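Local coordinates for protein beta-glycosidase (Bacteroides caccae, PDB 6T2R) that acts as a family 16 glycoside hydrolase of a human gut bacterium, an endo-acting O-glycanase thought to start the breakdown of mucin glycans, at residues 46-60 with 90-103. Numbering follows the deposited sequence.
With SO4 (sulfate ion), chain C.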
loop_
_atom_site.group_PDB
_atom_site.type_symbol
_atom_site.label_atom_id
_atom_site.label_comp_id
_atom_site.label_asym_id
_atom_site.label_seq_id
_atom_site.Cartn_x
_atom_site.Cartn_y
_atom_site.Cartn_z
ATOM N N VAL A 46 -13.716 -8.820 1.642
ATOM C CA VAL A 46 -12.454 -8.376 0.998
ATOM C C VAL A 46 -11.515 -7.822 2.057
ATOM O O VAL A 46 -10.334 -8.157 1.980
ATOM C CB VAL A 46 -12.730 -7.335 -0.100
ATOM C CG1 VAL A 46 -11.453 -6.644 -0.528
ATOM C CG2 VAL A 46 -13.423 -7.978 -1.293
ATOM N N TRP A 47 -12.038 -6.968 2.940
ATOM C CA TRP A 47 -11.270 -6.127 3.892
ATOM C C TRP A 47 -11.491 -6.581 5.341
ATOM O O TRP A 47 -12.588 -7.082 5.673
ATOM C CB TRP A 47 -11.667 -4.666 3.757
ATOM C CG TRP A 47 -11.438 -4.100 2.396
ATOM C CD1 TRP A 47 -12.378 -3.823 1.449
ATOM C CD2 TRP A 47 -10.183 -3.716 1.833
ATOM N NE1 TRP A 47 -11.787 -3.300 0.329
ATOM C CE2 TRP A 47 -10.445 -3.208 0.540
ATOM C CE3 TRP A 47 -8.863 -3.754 2.284
ATOM C CZ2 TRP A 47 -9.440 -2.711 -0.289
ATOM C CZ3 TRP A 47 -7.875 -3.275 1.458
ATOM C CH2 TRP A 47 -8.155 -2.779 0.185
ATOM N N SER A 48 -10.460 -6.403 6.154
ATOM C CA SER A 48 -10.485 -6.480 7.631
ATOM C C SER A 48 -9.677 -5.296 8.145
ATOM O O SER A 48 -8.724 -4.817 7.416
ATOM C CB SER A 48 -9.912 -7.798 8.122
ATOM O OG SER A 48 -10.573 -8.912 7.547
ATOM N N ARG A 49 -10.033 -4.815 9.329
ATOM C CA ARG A 49 -9.247 -3.784 10.045
ATOM C C ARG A 49 -7.908 -4.384 10.443
ATOM O O ARG A 49 -7.846 -5.607 10.750
ATOM C CB ARG A 49 -9.997 -3.230 11.260
ATOM C CG ARG A 49 -11.257 -2.464 10.889
ATOM C CD ARG A 49 -11.871 -1.727 12.076
ATOM N NE ARG A 49 -13.012 -0.957 11.607
ATOM C CZ ARG A 49 -13.907 -0.340 12.376
ATOM N NH1 ARG A 49 -13.802 -0.328 13.687
ATOM N NH2 ARG A 49 -14.887 0.317 11.810
ATOM N N ILE A 50 -6.868 -3.556 10.429
ATOM C CA ILE A 50 -5.507 -4.051 10.737
ATOM C C ILE A 50 -5.338 -4.025 12.250
ATOM O O ILE A 50 -5.467 -2.981 12.878
ATOM C CB ILE A 50 -4.421 -3.221 10.024
ATOM C CG1 ILE A 50 -4.504 -3.303 8.491
ATOM C CG2 ILE A 50 -3.051 -3.619 10.539
ATOM C CD1 ILE A 50 -3.644 -2.281 7.782
ATOM N N PRO A 51 -4.868 -5.129 12.860
ATOM C CA PRO A 51 -4.593 -5.124 14.287
ATOM C C PRO A 51 -3.275 -4.417 14.632
ATOM O O PRO A 51 -2.406 -4.246 13.758
ATOM C CB PRO A 51 -4.538 -6.619 14.632
ATOM C CG PRO A 51 -4.049 -7.293 13.361
ATOM C CD PRO A 51 -4.524 -6.412 12.220
ATOM N N ARG A 52 -3.167 -4.049 15.910
ATOM C CA ARG A 52 -1.938 -3.592 16.601
ATOM C C ARG A 52 -0.793 -4.570 16.329
ATOM O O ARG A 52 -1.030 -5.754 16.383
ATOM C CB ARG A 52 -2.201 -3.519 18.110
ATOM C CG ARG A 52 -1.078 -2.866 18.904
ATOM C CD ARG A 52 -0.714 -1.508 18.368
ATOM N NE ARG A 52 -1.901 -0.649 18.294
ATOM C CZ ARG A 52 -2.493 -0.058 19.348
ATOM N NH1 ARG A 52 -3.543 0.730 19.185
ATOM N NH2 ARG A 52 -2.042 -0.253 20.575
ATOM N N GLY A 53 0.414 -4.060 16.105
ATOM C CA GLY A 53 1.664 -4.837 16.192
ATOM C C GLY A 53 2.851 -3.942 16.504
ATOM O O GLY A 53 2.678 -2.672 16.543
ATOM N N LYS A 54 4.023 -4.572 16.640
ATOM C CA LYS A 54 5.256 -3.966 17.207
ATOM C C LYS A 54 5.933 -3.029 16.209
ATOM O O LYS A 54 6.403 -1.975 16.632
ATOM C CB LYS A 54 6.264 -5.038 17.636
ATOM C CG LYS A 54 5.728 -6.240 18.411
ATOM C CD LYS A 54 5.242 -5.915 19.795
ATOM C CE LYS A 54 6.365 -5.810 20.803
ATOM N NZ LYS A 54 5.884 -5.104 22.010
ATOM N N PRO A 55 6.048 -3.333 14.884
ATOM C CA PRO A 55 6.814 -2.455 13.986
ATOM C C PRO A 55 6.245 -1.028 13.980
ATOM O O PRO A 55 5.064 -0.877 14.296
ATOM C CB PRO A 55 6.732 -3.095 12.591
ATOM C CG PRO A 55 6.078 -4.483 12.792
ATOM C CD PRO A 55 5.459 -4.491 14.182
ATOM N N ASP A 56 7.086 -0.035 13.648
ATOM C CA ASP A 56 6.762 1.421 13.659
ATOM C C ASP A 56 5.443 1.694 12.920
ATOM O O ASP A 56 4.716 2.639 13.308
ATOM C CB ASP A 56 7.835 2.287 12.978
ATOM C CG ASP A 56 9.021 2.649 13.851
ATOM O OD1 ASP A 56 9.104 2.110 14.962
ATOM O OD2 ASP A 56 9.861 3.462 13.409
ATOM N N TRP A 57 5.164 0.931 11.863
ATOM C CA TRP A 57 3.988 1.171 11.002
ATOM C C TRP A 57 2.745 0.680 11.731
ATOM O O TRP A 57 1.693 1.285 11.523
ATOM C CB TRP A 57 4.160 0.502 9.633
ATOM C CG TRP A 57 3.849 -0.958 9.609
ATOM C CD1 TRP A 57 4.729 -1.995 9.752
ATOM C CD2 TRP A 57 2.562 -1.553 9.411
ATOM N NE1 TRP A 57 4.082 -3.190 9.627
ATOM C CE2 TRP A 57 2.754 -2.953 9.408
ATOM C CE3 TRP A 57 1.277 -1.043 9.193
ATOM C CZ2 TRP A 57 1.707 -3.848 9.225
ATOM C CZ3 TRP A 57 0.237 -1.938 9.029
ATOM C CH2 TRP A 57 0.456 -3.317 9.020
ATOM N N GLN A 58 2.880 -0.386 12.516
ATOM C CA GLN A 58 1.725 -1.139 13.066
ATOM C C GLN A 58 1.460 -0.762 14.536
ATOM O O GLN A 58 0.459 -1.258 15.085
ATOM C CB GLN A 58 1.967 -2.629 12.897
ATOM C CG GLN A 58 0.672 -3.387 12.665
ATOM C CD GLN A 58 0.936 -4.858 12.603
ATOM O OE1 GLN A 58 2.090 -5.269 12.627
ATOM N NE2 GLN A 58 -0.130 -5.640 12.507
ATOM N N ASN A 59 2.363 0.033 15.123
ATOM C CA ASN A 59 2.289 0.684 16.454
ATOM C C ASN A 59 0.921 1.201 16.872
ATOM O O ASN A 59 0.652 1.230 18.080
ATOM C CB ASN A 59 2.994 2.042 16.434
ATOM C CG ASN A 59 4.321 1.831 17.047
ATOM O OD1 ASN A 59 4.518 0.733 17.500
ATOM N ND2 ASN A 59 5.177 2.820 17.066
ATOM N N THR A 60 0.234 1.835 15.942
ATOM C CA THR A 60 -0.918 2.718 16.227
ATOM C C THR A 60 -2.209 2.058 15.750
ATOM O O THR A 60 -3.299 2.676 15.955
ATOM C CB THR A 60 -0.649 4.053 15.532
ATOM O OG1 THR A 60 -0.408 3.768 14.143
ATOM C CG2 THR A 60 0.518 4.782 16.169
ATOM N N ALA A 90 -0.972 3.057 23.041
ATOM C CA ALA A 90 -0.390 3.896 21.966
ATOM C C ALA A 90 -0.781 5.351 22.240
ATOM O O ALA A 90 -1.934 5.626 22.644
ATOM C CB ALA A 90 -0.859 3.439 20.601
ATOM N N GLN A 91 0.163 6.253 22.036
ATOM C CA GLN A 91 -0.061 7.713 22.092
ATOM C C GLN A 91 -1.047 8.134 21.000
ATOM O O GLN A 91 -1.822 9.058 21.238
ATOM C CB GLN A 91 1.296 8.370 21.912
ATOM C CG GLN A 91 1.325 9.850 22.228
ATOM C CD GLN A 91 2.779 10.253 22.348
ATOM O OE1 GLN A 91 3.677 9.415 22.280
ATOM N NE2 GLN A 91 3.032 11.538 22.526
ATOM N N TYR A 92 -1.029 7.445 19.857
ATOM C CA TYR A 92 -1.846 7.777 18.666
ATOM C C TYR A 92 -2.486 6.503 18.133
ATOM O O TYR A 92 -1.895 5.417 18.305
ATOM C CB TYR A 92 -0.974 8.436 17.607
ATOM C CG TYR A 92 -0.261 9.654 18.108
ATOM C CD1 TYR A 92 -0.923 10.858 18.197
ATOM C CD2 TYR A 92 1.073 9.623 18.467
ATOM C CE1 TYR A 92 -0.298 12.004 18.658
ATOM C CE2 TYR A 92 1.725 10.767 18.910
ATOM C CZ TYR A 92 1.027 11.956 19.036
ATOM O OH TYR A 92 1.619 13.115 19.464
ATOM N N LEU A 93 -3.668 6.651 17.542
ATOM C CA LEU A 93 -4.490 5.568 16.941
ATOM C C LEU A 93 -4.669 5.837 15.436
ATOM O O LEU A 93 -5.020 7.004 15.064
ATOM C CB LEU A 93 -5.849 5.524 17.628
ATOM C CG LEU A 93 -5.808 5.263 19.125
ATOM C CD1 LEU A 93 -7.222 5.278 19.693
ATOM C CD2 LEU A 93 -5.104 3.935 19.425
ATOM N N THR A 94 -4.445 4.819 14.597
ATOM C CA THR A 94 -4.625 4.953 13.131
ATOM C C THR A 94 -5.514 3.819 12.636
ATOM O O THR A 94 -5.533 2.736 13.274
ATOM C CB THR A 94 -3.291 4.978 12.368
ATOM O OG1 THR A 94 -2.627 3.727 12.604
ATOM C CG2 THR A 94 -2.429 6.164 12.740
ATOM N N GLY A 95 -6.245 4.096 11.559
ATOM C CA GLY A 95 -7.082 3.101 10.863
ATOM C C GLY A 95 -6.334 2.545 9.665
ATOM O O GLY A 95 -5.543 3.303 9.038
ATOM N N GLY A 96 -6.549 1.260 9.394
ATOM C CA GLY A 96 -5.990 0.514 8.258
ATOM C C GLY A 96 -6.865 -0.673 7.906
ATOM O O GLY A 96 -7.520 -1.223 8.817
ATOM N N LEU A 97 -6.939 -0.982 6.609
ATOM C CA LEU A 97 -7.609 -2.179 6.076
ATOM C C LEU A 97 -6.590 -3.027 5.308
ATOM O O LEU A 97 -5.689 -2.442 4.655
ATOM C CB LEU A 97 -8.738 -1.768 5.143
ATOM C CG LEU A 97 -9.923 -1.009 5.747
ATOM C CD1 LEU A 97 -10.970 -0.806 4.658
ATOM C CD2 LEU A 97 -10.565 -1.735 6.921
ATOM N N TRP A 98 -6.763 -4.352 5.342
ATOM C CA TRP A 98 -5.970 -5.290 4.511
ATOM C C TRP A 98 -6.844 -6.416 3.967
ATOM O O TRP A 98 -7.979 -6.632 4.445
ATOM C CB TRP A 98 -4.730 -5.789 5.252
ATOM C CG TRP A 98 -4.947 -6.630 6.475
ATOM C CD1 TRP A 98 -6.054 -7.340 6.850
ATOM C CD2 TRP A 98 -3.937 -6.926 7.451
ATOM N NE1 TRP A 98 -5.809 -8.017 8.010
ATOM C CE2 TRP A 98 -4.523 -7.777 8.408
ATOM C CE3 TRP A 98 -2.599 -6.543 7.598
ATOM C CZ2 TRP A 98 -3.814 -8.267 9.495
ATOM C CZ3 TRP A 98 -1.903 -7.006 8.690
ATOM C CH2 TRP A 98 -2.501 -7.868 9.617
ATOM N N THR A 99 -6.385 -7.014 2.891
ATOM C CA THR A 99 -7.129 -8.086 2.196
ATOM C C THR A 99 -6.566 -9.436 2.635
ATOM O O THR A 99 -6.915 -10.428 1.976
ATOM C CB THR A 99 -7.032 -8.020 0.669
ATOM O OG1 THR A 99 -5.699 -8.266 0.205
ATOM C CG2 THR A 99 -7.558 -6.720 0.126
ATOM N N LYS A 100 -5.714 -9.444 3.662
ATOM C CA LYS A 100 -5.117 -10.684 4.174
ATOM C C LYS A 100 -6.228 -11.715 4.401
ATOM O O LYS A 100 -7.221 -11.381 5.024
ATOM C CB LYS A 100 -4.365 -10.468 5.486
ATOM C CG LYS A 100 -3.699 -11.739 6.021
ATOM C CD LYS A 100 -3.150 -11.605 7.424
ATOM C CE LYS A 100 -2.003 -10.633 7.474
ATOM N NZ LYS A 100 -1.207 -10.814 8.703
ATOM N N ASP A 101 -6.011 -12.934 3.924
ATOM C CA ASP A 101 -6.880 -14.111 4.138
ATOM C C ASP A 101 -8.194 -13.920 3.385
ATOM O O ASP A 101 -8.999 -14.821 3.509
ATOM C CB ASP A 101 -7.109 -14.388 5.630
ATOM C CG ASP A 101 -5.830 -14.755 6.399
ATOM O OD1 ASP A 101 -5.060 -15.577 5.882
ATOM O OD2 ASP A 101 -5.569 -14.177 7.488
ATOM N N LYS A 102 -8.390 -12.836 2.618
ATOM C CA LYS A 102 -9.686 -12.595 1.909
ATOM C C LYS A 102 -9.516 -12.379 0.403
ATOM O O LYS A 102 -10.342 -12.905 -0.341
ATOM C CB LYS A 102 -10.415 -11.396 2.522
ATOM C CG LYS A 102 -10.933 -11.650 3.931
ATOM C CD LYS A 102 -11.688 -10.501 4.593
ATOM C CE LYS A 102 -12.352 -11.002 5.857
ATOM N NZ LYS A 102 -12.915 -9.888 6.625
ATOM N N ARG A 103 -8.583 -11.540 -0.054
ATOM C CA ARG A 103 -8.386 -11.396 -1.506
ATOM C C ARG A 103 -6.885 -11.361 -1.842
ATOM O O ARG A 103 -6.129 -10.519 -1.298
ATOM C CB ARG A 103 -9.130 -10.179 -2.061
ATOM C CG ARG A 103 -8.763 -9.971 -3.528
ATOM C CD ARG A 103 -9.677 -9.008 -4.228
ATOM N NE ARG A 103 -10.968 -9.642 -4.393
ATOM C CZ ARG A 103 -11.348 -10.341 -5.460
ATOM N NH1 ARG A 103 -10.528 -10.485 -6.487
ATOM N NH2 ARG A 103 -12.557 -10.890 -5.502
HETATM S S SO4 C . -4.519 1.179 22.935
HETATM O O1 SO4 C . -5.238 1.303 21.705
HETATM O O2 SO4 C . -4.998 2.149 23.924
HETATM O O3 SO4 C . -4.725 -0.156 23.436
HETATM O O4 SO4 C . -3.109 1.420 22.702
HETATM O O HOH W 1 -8.740 -9.089 5.330
#
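W98 lies across I50 and P51: I50 CG1 and CG2 rest on one face of its indole, CG2 4.3 Å from the six-membered ring centroid, while P51 crosses at about a right angle and brings CD to 3.4 Å from W98 CZ2. K100 CE lies against the opposite face, toward its rim. With chi1 at 65°, W98 CG sits between its own backbone N and carbonyl carbon, which turns the ring against I50 and P51. W47 likewise has T99 CG2 over one face and L97 CD1 over the other, both toward the rim, and its NE1 bonds to D35. The extended K102 chain runs past V46 and ends with NZ 2.7 Å from S48 OG; NZ also donates to W47 O from above the carbonyl plane and to T44 O. T60 OG1 and T94 OG1 share a hydrogen bond of 2.7 Å, and T94 N donates to T60 O. R52, bent at chi2 and chi3, puts NH1 and NH2 on O1 and O4 of a sulfate, probably from the crystallisation liquor, while NE bonds to Q61 O; A90 N donates to the same O4. Paired backbone bonds join S48 and W98, and I50 N reaches G96 O. Strand 48-49 thereby joins strand 92-98 antiparallel, in the beta-jelly-roll sandwich of family 16 glycoside hydrolases.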